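Putative alcohol dehydrogenase (Sinorhizobium meliloti, PDB 4J6F) probably acts as an alcohol dehydrogenase of the medium-chain dehydrogenase/reductase superfamily, using a nicotinamide adenine dinucleotide as its coenzyme. Local coordinates at residues 72-77 with 189-194; 253-258 with 264-269; 285-290 with 311-316. One frame throughout, in Å; residues are numbered along the deposited sequence.

Contact 1. Residues 72-77 with 189-194; sequences GMNNTD and CCAYLT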
loop_
_atom_site.group_PDB
_atom_site.type_symbol
_atom_site.label_atom_id
_atom_site.label_comp_id
_atom_site.label_asym_id
_atom_site.label_seq_id
_atom_site.Cartn_x
_atom_site.Cartn_y
_atom_site.Cartn_z
ATOM N N GLY A 72 -24.159 -19.271 -4.390
ATOM C CA GLY A 72 -23.732 -18.802 -3.079
ATOM C C GLY A 72 -23.839 -17.304 -2.940
ATOM O O GLY A 72 -23.593 -16.585 -3.896
HETATM N N MSE A 73 -24.188 -16.838 -1.741
HETATM C CA MSE A 73 -24.365 -15.400 -1.467
HETATM C C MSE A 73 -23.080 -14.717 -1.041
HETATM O O MSE A 73 -22.254 -15.300 -0.337
HETATM C CB MSE A 73 -25.409 -15.195 -0.380
HETATM C CG MSE A 73 -26.597 -16.133 -0.533
HETATM SE SE MSE A 73 -27.991 -15.592 0.759
HETATM C CE MSE A 73 -28.671 -13.966 -0.134
ATOM N N ASN A 74 -22.913 -13.466 -1.471
ATOM C CA ASN A 74 -21.739 -12.651 -1.153
ATOM C C ASN A 74 -22.091 -11.211 -0.783
ATOM O O ASN A 74 -23.150 -10.702 -1.153
ATOM C CB ASN A 74 -20.783 -12.640 -2.341
ATOM C CG ASN A 74 -20.208 -13.998 -2.616
ATOM O OD1 ASN A 74 -19.364 -14.504 -1.868
ATOM N ND2 ASN A 74 -20.682 -14.617 -3.677
ATOM N N ASN A 75 -21.189 -10.542 -0.074
ATOM C CA ASN A 75 -21.413 -9.153 0.290
ATOM C C ASN A 75 -21.747 -8.235 -0.896
ATOM O O ASN A 75 -22.592 -7.326 -0.799
ATOM C CB ASN A 75 -20.209 -8.636 1.059
ATOM C CG ASN A 75 -20.219 -9.096 2.496
ATOM O OD1 ASN A 75 -21.178 -9.700 2.957
ATOM N ND2 ASN A 75 -19.158 -8.801 3.215
ATOM N N THR A 76 -21.099 -8.491 -2.024
ATOM C CA THR A 76 -21.302 -7.665 -3.192
ATOM C C THR A 76 -22.767 -7.669 -3.648
ATOM O O THR A 76 -23.229 -6.672 -4.187
ATOM C CB THR A 76 -20.332 -8.054 -4.313
ATOM O OG1 THR A 76 -20.323 -7.030 -5.300
ATOM C CG2 THR A 76 -20.715 -9.381 -4.949
ATOM N N ASP A 77 -23.495 -8.770 -3.402
ATOM C CA ASP A 77 -24.959 -8.842 -3.621
ATOM C C ASP A 77 -25.654 -7.649 -2.997
ATOM O O ASP A 77 -26.437 -6.942 -3.643
ATOM C CB ASP A 77 -25.558 -10.069 -2.924
ATOM C CG ASP A 77 -25.094 -11.398 -3.508
ATOM O OD1 ASP A 77 -24.312 -11.416 -4.492
ATOM O OD2 ASP A 77 -25.533 -12.434 -2.949
ATOM N N CYS A 189 -16.441 -19.602 -5.367
ATOM C CA CYS A 189 -15.839 -18.715 -6.366
ATOM C C CYS A 189 -15.572 -17.211 -6.120
ATOM O O CYS A 189 -14.458 -16.771 -6.327
ATOM C CB CYS A 189 -16.643 -18.834 -7.655
ATOM S SG CYS A 189 -16.098 -17.736 -8.963
ATOM N N CYS A 190 -16.527 -16.434 -5.631
ATOM C CA CYS A 190 -16.265 -15.038 -5.306
ATOM C C CYS A 190 -15.322 -14.861 -4.125
ATOM O O CYS A 190 -14.279 -14.226 -4.272
ATOM C CB CYS A 190 -17.567 -14.266 -5.072
ATOM S SG CYS A 190 -17.339 -12.506 -4.698
ATOM N N ALA A 191 -15.657 -15.402 -2.958
ATOM C CA ALA A 191 -14.815 -15.151 -1.785
ATOM C C ALA A 191 -13.413 -15.774 -1.863
ATOM O O ALA A 191 -12.449 -15.150 -1.404
ATOM C CB ALA A 191 -15.513 -15.543 -0.498
ATOM N N TYR A 192 -13.294 -16.972 -2.447
ATOM C CA TYR A 192 -11.998 -17.667 -2.487
ATOM C C TYR A 192 -11.082 -17.125 -3.585
ATOM O O TYR A 192 -9.858 -17.089 -3.419
ATOM C CB TYR A 192 -12.151 -19.199 -2.540
ATOM C CG TYR A 192 -12.667 -19.794 -1.229
ATOM C CD1 TYR A 192 -13.966 -19.527 -0.783
ATOM C CD2 TYR A 192 -11.859 -20.606 -0.428
ATOM C CE1 TYR A 192 -14.440 -20.046 0.407
ATOM C CE2 TYR A 192 -12.333 -21.136 0.766
ATOM C CZ TYR A 192 -13.624 -20.849 1.178
ATOM O OH TYR A 192 -14.133 -21.345 2.367
ATOM N N LEU A 193 -11.662 -16.673 -4.689
ATOM C CA LEU A 193 -10.869 -15.981 -5.681
ATOM C C LEU A 193 -10.336 -14.696 -5.060
ATOM O O LEU A 193 -9.127 -14.421 -5.143
ATOM C CB LEU A 193 -11.691 -15.665 -6.929
ATOM C CG LEU A 193 -10.919 -15.037 -8.091
ATOM C CD1 LEU A 193 -9.744 -15.901 -8.521
ATOM C CD2 LEU A 193 -11.854 -14.806 -9.267
ATOM N N THR A 194 -11.241 -13.931 -4.431
ATOM C CA THR A 194 -10.894 -12.684 -3.743
ATOM C C THR A 194 -9.844 -12.915 -2.651
ATOM O O THR A 194 -8.815 -12.238 -2.618
ATOM C CB THR A 194 -12.155 -11.976 -3.204
ATOM O OG1 THR A 194 -12.960 -11.586 -4.312
ATOM C CG2 THR A 194 -11.820 -10.718 -2.442
HETATM O O HOH W 1 -17.575 -17.076 -2.351
#

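Contact 2. Residues 253-258 with 264-269; sequences AVVTRG and EAVEAA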
loop_
_atom_site.group_PDB
_atom_site.type_symbol
_atom_site.label_atom_id
_atom_site.label_comp_id
_atom_site.label_asym_id
_atom_site.label_seq_id
_atom_site.Cartn_x
_atom_site.Cartn_y
_atom_site.Cartn_z
ATOM N N ALA A 253 -4.586 -19.645 16.257
ATOM C CA ALA A 253 -5.161 -19.172 17.497
ATOM C C ALA A 253 -6.246 -18.183 17.134
ATOM O O ALA A 253 -6.269 -17.630 16.019
ATOM C CB ALA A 253 -4.104 -18.507 18.356
ATOM N N VAL A 254 -7.155 -17.976 18.077
ATOM C CA VAL A 254 -8.262 -17.060 17.883
ATOM C C VAL A 254 -8.212 -15.952 18.932
ATOM O O VAL A 254 -7.869 -16.177 20.082
ATOM C CB VAL A 254 -9.614 -17.803 17.916
ATOM C CG1 VAL A 254 -10.756 -16.877 17.532
ATOM C CG2 VAL A 254 -9.588 -18.992 16.973
ATOM N N VAL A 255 -8.530 -14.749 18.494
ATOM C CA VAL A 255 -8.639 -13.587 19.344
ATOM C C VAL A 255 -10.098 -13.122 19.227
ATOM O O VAL A 255 -10.603 -12.907 18.124
ATOM C CB VAL A 255 -7.663 -12.480 18.878
ATOM C CG1 VAL A 255 -7.992 -11.155 19.537
ATOM C CG2 VAL A 255 -6.217 -12.865 19.154
ATOM N N THR A 256 -10.776 -13.005 20.363
ATOM C CA THR A 256 -12.169 -12.559 20.411
ATOM C C THR A 256 -12.230 -11.036 20.353
ATOM O O THR A 256 -11.556 -10.350 21.124
ATOM C CB THR A 256 -12.871 -13.064 21.686
ATOM O OG1 THR A 256 -12.720 -14.487 21.791
ATOM C CG2 THR A 256 -14.342 -12.718 21.660
ATOM N N ARG A 257 -13.039 -10.508 19.443
ATOM C CA ARG A 257 -13.059 -9.069 19.212
ATOM C C ARG A 257 -13.476 -8.290 20.459
ATOM O O ARG A 257 -12.854 -7.279 20.790
ATOM C CB ARG A 257 -13.959 -8.716 18.030
ATOM C CG ARG A 257 -13.610 -7.391 17.367
ATOM C CD ARG A 257 -14.652 -7.005 16.331
ATOM N NE ARG A 257 -14.690 -7.908 15.174
ATOM C CZ ARG A 257 -15.611 -8.856 14.978
ATOM N NH1 ARG A 257 -16.591 -9.045 15.866
ATOM N NH2 ARG A 257 -15.548 -9.620 13.890
ATOM N N GLY A 258 -14.507 -8.781 21.148
ATOM C CA GLY A 258 -15.084 -8.107 22.315
ATOM C C GLY A 258 -14.118 -7.419 23.272
ATOM O O GLY A 258 -13.926 -6.206 23.206
ATOM N N GLU A 264 -2.461 -6.610 22.619
ATOM C CA GLU A 264 -2.059 -7.548 23.680
ATOM C C GLU A 264 -2.585 -8.941 23.394
ATOM O O GLU A 264 -1.837 -9.921 23.450
ATOM C CB GLU A 264 -2.576 -7.091 25.048
ATOM C CG GLU A 264 -1.548 -6.393 25.928
ATOM C CD GLU A 264 -2.133 -5.934 27.257
ATOM O OE1 GLU A 264 -2.892 -4.937 27.277
ATOM O OE2 GLU A 264 -1.833 -6.571 28.289
ATOM N N ALA A 265 -3.881 -9.011 23.085
ATOM C CA ALA A 265 -4.546 -10.266 22.747
ATOM C C ALA A 265 -3.891 -10.965 21.541
ATOM O O ALA A 265 -3.718 -12.190 21.537
ATOM C CB ALA A 265 -6.035 -10.033 22.515
ATOM N N VAL A 266 -3.510 -10.184 20.534
ATOM C CA VAL A 266 -2.827 -10.739 19.377
ATOM C C VAL A 266 -1.462 -11.295 19.798
ATOM O O VAL A 266 -1.119 -12.437 19.465
ATOM C CB VAL A 266 -2.716 -9.715 18.229
ATOM C CG1 VAL A 266 -1.833 -10.253 17.118
ATOM C CG2 VAL A 266 -4.089 -9.411 17.657
ATOM N N GLU A 267 -0.714 -10.493 20.556
ATOM C CA GLU A 267 0.578 -10.889 21.119
ATOM C C GLU A 267 0.521 -12.248 21.830
ATOM O O GLU A 267 1.346 -13.134 21.572
ATOM C CB GLU A 267 1.066 -9.811 22.095
ATOM C CG GLU A 267 2.525 -9.923 22.512
ATOM C CD GLU A 267 3.472 -9.454 21.424
ATOM O OE1 GLU A 267 4.006 -8.329 21.546
ATOM O OE2 GLU A 267 3.673 -10.200 20.439
ATOM N N ALA A 268 -0.457 -12.401 22.720
ATOM C CA ALA A 268 -0.609 -13.625 23.501
ATOM C C ALA A 268 -1.030 -14.812 22.635
ATOM O O ALA A 268 -0.465 -15.897 22.758
ATOM C CB ALA A 268 -1.586 -13.416 24.648
ATOM N N ALA A 269 -2.003 -14.608 21.750
ATOM C CA ALA A 269 -2.455 -15.683 20.875
ATOM C C ALA A 269 -1.381 -16.132 19.871
ATOM O O ALA A 269 -1.294 -17.315 19.543
ATOM C CB ALA A 269 -3.736 -15.291 20.164
#

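Contact 3. Residues 285-290 with 311-316; sequences PLFNDL and VQLDLR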
loop_
_atom_site.group_PDB
_atom_site.type_symbol
_atom_site.label_atom_id
_atom_site.label_comp_id
_atom_site.label_asym_id
_atom_site.label_seq_id
_atom_site.Cartn_x
_atom_site.Cartn_y
_atom_site.Cartn_z
ATOM N N PRO A 285 -13.249 1.285 12.748
ATOM C CA PRO A 285 -12.516 1.713 13.940
ATOM C C PRO A 285 -11.341 0.771 14.284
ATOM O O PRO A 285 -10.521 1.096 15.134
ATOM C CB PRO A 285 -13.589 1.688 15.028
ATOM C CG PRO A 285 -14.564 0.631 14.582
ATOM C CD PRO A 285 -14.433 0.468 13.086
ATOM N N LEU A 286 -11.252 -0.372 13.610
ATOM C CA LEU A 286 -10.148 -1.311 13.814
ATOM C C LEU A 286 -8.856 -0.957 13.035
ATOM O O LEU A 286 -7.768 -1.431 13.367
ATOM C CB LEU A 286 -10.616 -2.711 13.417
ATOM C CG LEU A 286 -10.470 -3.859 14.409
ATOM C CD1 LEU A 286 -11.397 -3.646 15.604
ATOM C CD2 LEU A 286 -10.799 -5.161 13.693
ATOM N N PHE A 287 -8.988 -0.118 12.012
ATOM C CA PHE A 287 -7.948 0.068 11.005
ATOM C C PHE A 287 -6.615 0.516 11.566
ATOM O O PHE A 287 -5.578 -0.077 11.276
ATOM C CB PHE A 287 -8.413 1.073 9.953
ATOM C CG PHE A 287 -7.398 1.341 8.887
ATOM C CD1 PHE A 287 -7.136 0.392 7.906
ATOM C CD2 PHE A 287 -6.706 2.538 8.862
ATOM C CE1 PHE A 287 -6.194 0.633 6.920
ATOM C CE2 PHE A 287 -5.766 2.789 7.878
ATOM C CZ PHE A 287 -5.504 1.834 6.906
ATOM N N ASN A 288 -6.646 1.576 12.363
ATOM C CA ASN A 288 -5.429 2.104 12.945
ATOM C C ASN A 288 -4.737 1.084 13.843
ATOM O O ASN A 288 -3.506 1.008 13.877
ATOM C CB ASN A 288 -5.692 3.396 13.714
ATOM C CG ASN A 288 -4.404 4.040 14.213
ATOM O OD1 ASN A 288 -3.543 4.423 13.416
ATOM N ND2 ASN A 288 -4.257 4.143 15.538
ATOM N N ASP A 289 -5.520 0.292 14.562
ATOM C CA ASP A 289 -4.945 -0.695 15.461
ATOM C C ASP A 289 -4.192 -1.771 14.700
ATOM O O ASP A 289 -3.138 -2.233 15.141
ATOM C CB ASP A 289 -6.018 -1.309 16.359
ATOM C CG ASP A 289 -6.336 -0.440 17.556
ATOM O OD1 ASP A 289 -5.642 0.583 17.784
ATOM O OD2 ASP A 289 -7.278 -0.788 18.288
ATOM N N LEU A 290 -4.739 -2.161 13.553
ATOM C CA LEU A 290 -4.109 -3.161 12.724
ATOM C C LEU A 290 -2.734 -2.685 12.237
ATOM O O LEU A 290 -1.768 -3.453 12.256
ATOM C CB LEU A 290 -5.009 -3.488 11.554
ATOM C CG LEU A 290 -6.284 -4.201 11.947
ATOM C CD1 LEU A 290 -7.213 -4.220 10.752
ATOM C CD2 LEU A 290 -5.986 -5.612 12.424
ATOM N N VAL A 311 -11.446 5.491 6.329
ATOM C CA VAL A 311 -10.653 5.447 7.564
ATOM C C VAL A 311 -9.670 6.608 7.670
ATOM O O VAL A 311 -9.316 7.238 6.675
ATOM C CB VAL A 311 -9.881 4.127 7.693
ATOM C CG1 VAL A 311 -10.834 2.962 7.852
ATOM C CG2 VAL A 311 -8.983 3.913 6.482
ATOM N N GLN A 312 -9.235 6.893 8.888
ATOM C CA GLN A 312 -8.239 7.916 9.102
ATOM C C GLN A 312 -6.884 7.233 9.002
ATOM O O GLN A 312 -6.612 6.302 9.754
ATOM C CB GLN A 312 -8.443 8.563 10.472
ATOM C CG GLN A 312 -7.260 9.393 10.936
ATOM C CD GLN A 312 -7.599 10.344 12.070
ATOM O OE1 GLN A 312 -7.116 10.184 13.191
ATOM N NE2 GLN A 312 -8.429 11.345 11.781
ATOM N N LEU A 313 -6.050 7.667 8.061
ATOM C CA LEU A 313 -4.716 7.085 7.906
ATOM C C LEU A 313 -3.646 8.098 8.255
ATOM O O LEU A 313 -3.598 9.191 7.672
ATOM C CB LEU A 313 -4.501 6.572 6.483
ATOM C CG LEU A 313 -3.071 6.209 6.056
ATOM C CD1 LEU A 313 -2.454 5.061 6.846
ATOM C CD2 LEU A 313 -3.026 5.880 4.569
ATOM N N ASP A 314 -2.802 7.753 9.221
ATOM C CA ASP A 314 -1.681 8.614 9.560
ATOM C C ASP A 314 -0.521 8.162 8.697
ATOM O O ASP A 314 0.188 7.197 9.021
ATOM C CB ASP A 314 -1.313 8.512 11.042
ATOM C CG ASP A 314 -0.171 9.469 11.449
ATOM O OD1 ASP A 314 0.560 10.009 10.576
ATOM O OD2 ASP A 314 -0.003 9.675 12.673
ATOM N N LEU A 315 -0.333 8.867 7.592
ATOM C CA LEU A 315 0.738 8.564 6.668
ATOM C C LEU A 315 2.053 8.248 7.361
ATOM O O LEU A 315 2.817 7.418 6.862
ATOM C CB LEU A 315 0.928 9.709 5.675
ATOM C CG LEU A 315 -0.124 9.754 4.572
ATOM C CD1 LEU A 315 0.334 10.700 3.483
ATOM C CD2 LEU A 315 -0.364 8.369 4.003
ATOM N N ARG A 316 2.303 8.895 8.505
ATOM C CA ARG A 316 3.588 8.764 9.207
ATOM C C ARG A 316 3.785 7.360 9.709
ATOM O O ARG A 316 4.888 6.814 9.581
ATOM C CB ARG A 316 3.737 9.768 10.342
ATOM C CG ARG A 316 3.881 11.195 9.838
ATOM C CD ARG A 316 3.600 12.222 10.915
ATOM N NE ARG A 316 2.314 12.008 11.562
ATOM C CZ ARG A 316 1.775 12.810 12.477
ATOM N NH1 ARG A 316 0.613 12.491 13.014
ATOM N NH2 ARG A 316 2.383 13.919 12.866
HETATM O O HOH W 2 -4.144 5.641 11.039
#

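Contact 1. Residues 72-77 with 189-194
Asn74 and Cys190 carry the van der Waals part of this contact. The Asn74 amide turns a face to Cys190. Cys190 CB lies over that face, 3.4 Å from Asn74 ND2. Cys190 SG stands almost straight above Asn74 CG at 3.8 Å. With SG anti to the backbone N (chi1 -179°), the sulfur lies over the same face as Cys190 CB.

The polar links across the contact are indirect. A water lies 3.2 Å from Asn74 OD1 and can donate to it. The same water accepts from Ala191 N at 2.6 Å. Asp113 makes a second bridge, with one oxygen taking a hydrogen bond from Asn74 ND2 and the other from Cys190 N. With an alanine here, Asp113 and the water would probably lose their amide partner and a gap would probably open beside Cys190.

Bonds within each segment brace the local backbone. Asp77 OD2 accepts from Asn74 N at 3.2 Å, met from well above the carboxylate plane. Cys190 O takes two donors from opposite faces, Thr194 N at 3.1 Å and Thr194 OG1 at 3.0 Å.

A glycerol lies beside Cys190; it is probably from the crystallisation liquor, but may mark a pocket. Asn74 stands where zinc-dependent relatives probably have a cysteine ligand of the catalytic zinc, so the contact probably borders the active-site cleft.

Contact 2. Residues 253-258 with 264-269
Val255 is the wedge of this contact, and its two methyl branches are shared out along the helix. CG1 meets Ala265 CB at 3.7 Å. CG2 reaches Ala269 CB at 3.6 Å, one turn further on, and also rests against Ala265 O. With CG1 anti to the backbone N (chi1 166°), both methyls face helix 264-269. Val266 CG2 adds a looser touch at 4.3 Å from Val255 CG2. Ala253 CB packs on Ala269 CB at 3.7 Å. The axes of strand 253-256 and of the 264-269 part of the helix run nearly antiparallel, at 162°, and come within 8.2 Å.

The outer side of the helix is different. Glu264 and Glu267 are exposed and make no contact with the strand. On the other face of the strand, Val254 packs on Met246 and Leu247 of helix 243-248, and Thr256 OG1 bonds to Glu243. Strand 253-256 is at one edge of the parallel Rossmann-type sheet. Helix 262-270 lies in the beta-alpha-beta crossover from it to strand 277-280.

No hydrogen bond joins the two segments, and Ala265 O is taken by Ala269 N. The fit rests on apolar shape, with small alanines letting the helix lie close to the sheet.

Contact 3. Residues 285-290 with 311-316
Phe287 and Val311 make the main apolar contact, a CH-pi interaction. Val311 CG2 sits over one face of the ring, 3.7 Å from its centroid and 17° off the ring normal. Phe287 CG is anti to the backbone N (chi1 179°), which carries the ring across to the strand. Leu313 CD1 comes to the ring edge, 4.1 Å from Phe287 CE2. Gln312 O lies near the ring plane, and Tyr300 adds an edge-to-face ring contact.

Strand 310-314 pairs antiparallel with a strand of the second subunit. The sheet runs on across the interface, and helix 287-293 packs against the strand at this seam.

One water makes the polar link. It donates to Asn288 OD1 at 2.7 Å and to Gln312 O at 2.9 Å, and accepts from Asp314 N at 3.1 Å.

Asp314 and Arg316 form a side-on salt bridge where the strand passes into helix 315-320. Arg316 NE meets the syn lone pair of Asp314 OD1 at 2.8 Å, nearly in the guanidinium plane, and Arg316 NH1 reaches Asp314 OD2 at 2.9 Å. As N-cap residue, Asp314 also accepts from Arg316 N through OD1. Arg99 of the second subunit makes a salt bridge to Asp314 OD2.

In the fold
The three contacts follow one another along the chain, and none nests in or crosses another. Contact 1 closes a long loop. It joins the turn after strand 63-72, in the GroES-like part, to the start of helix 189-201, near the centre of the chain. Contact 2 closes a short loop in the probable coenzyme-binding part, tying an edge strand of the six-stranded parallel sheet to the helix that follows. Contact 3 closes a loop of about 20 residues that holds strand 299-302, and ties helix 287-293 to strand 310-314 at the subunit interface. Contacts 2 and 3 are about 5 Å apart at their nearest atoms. Contact 1 lies about 27 and 26 Å from them, between centres.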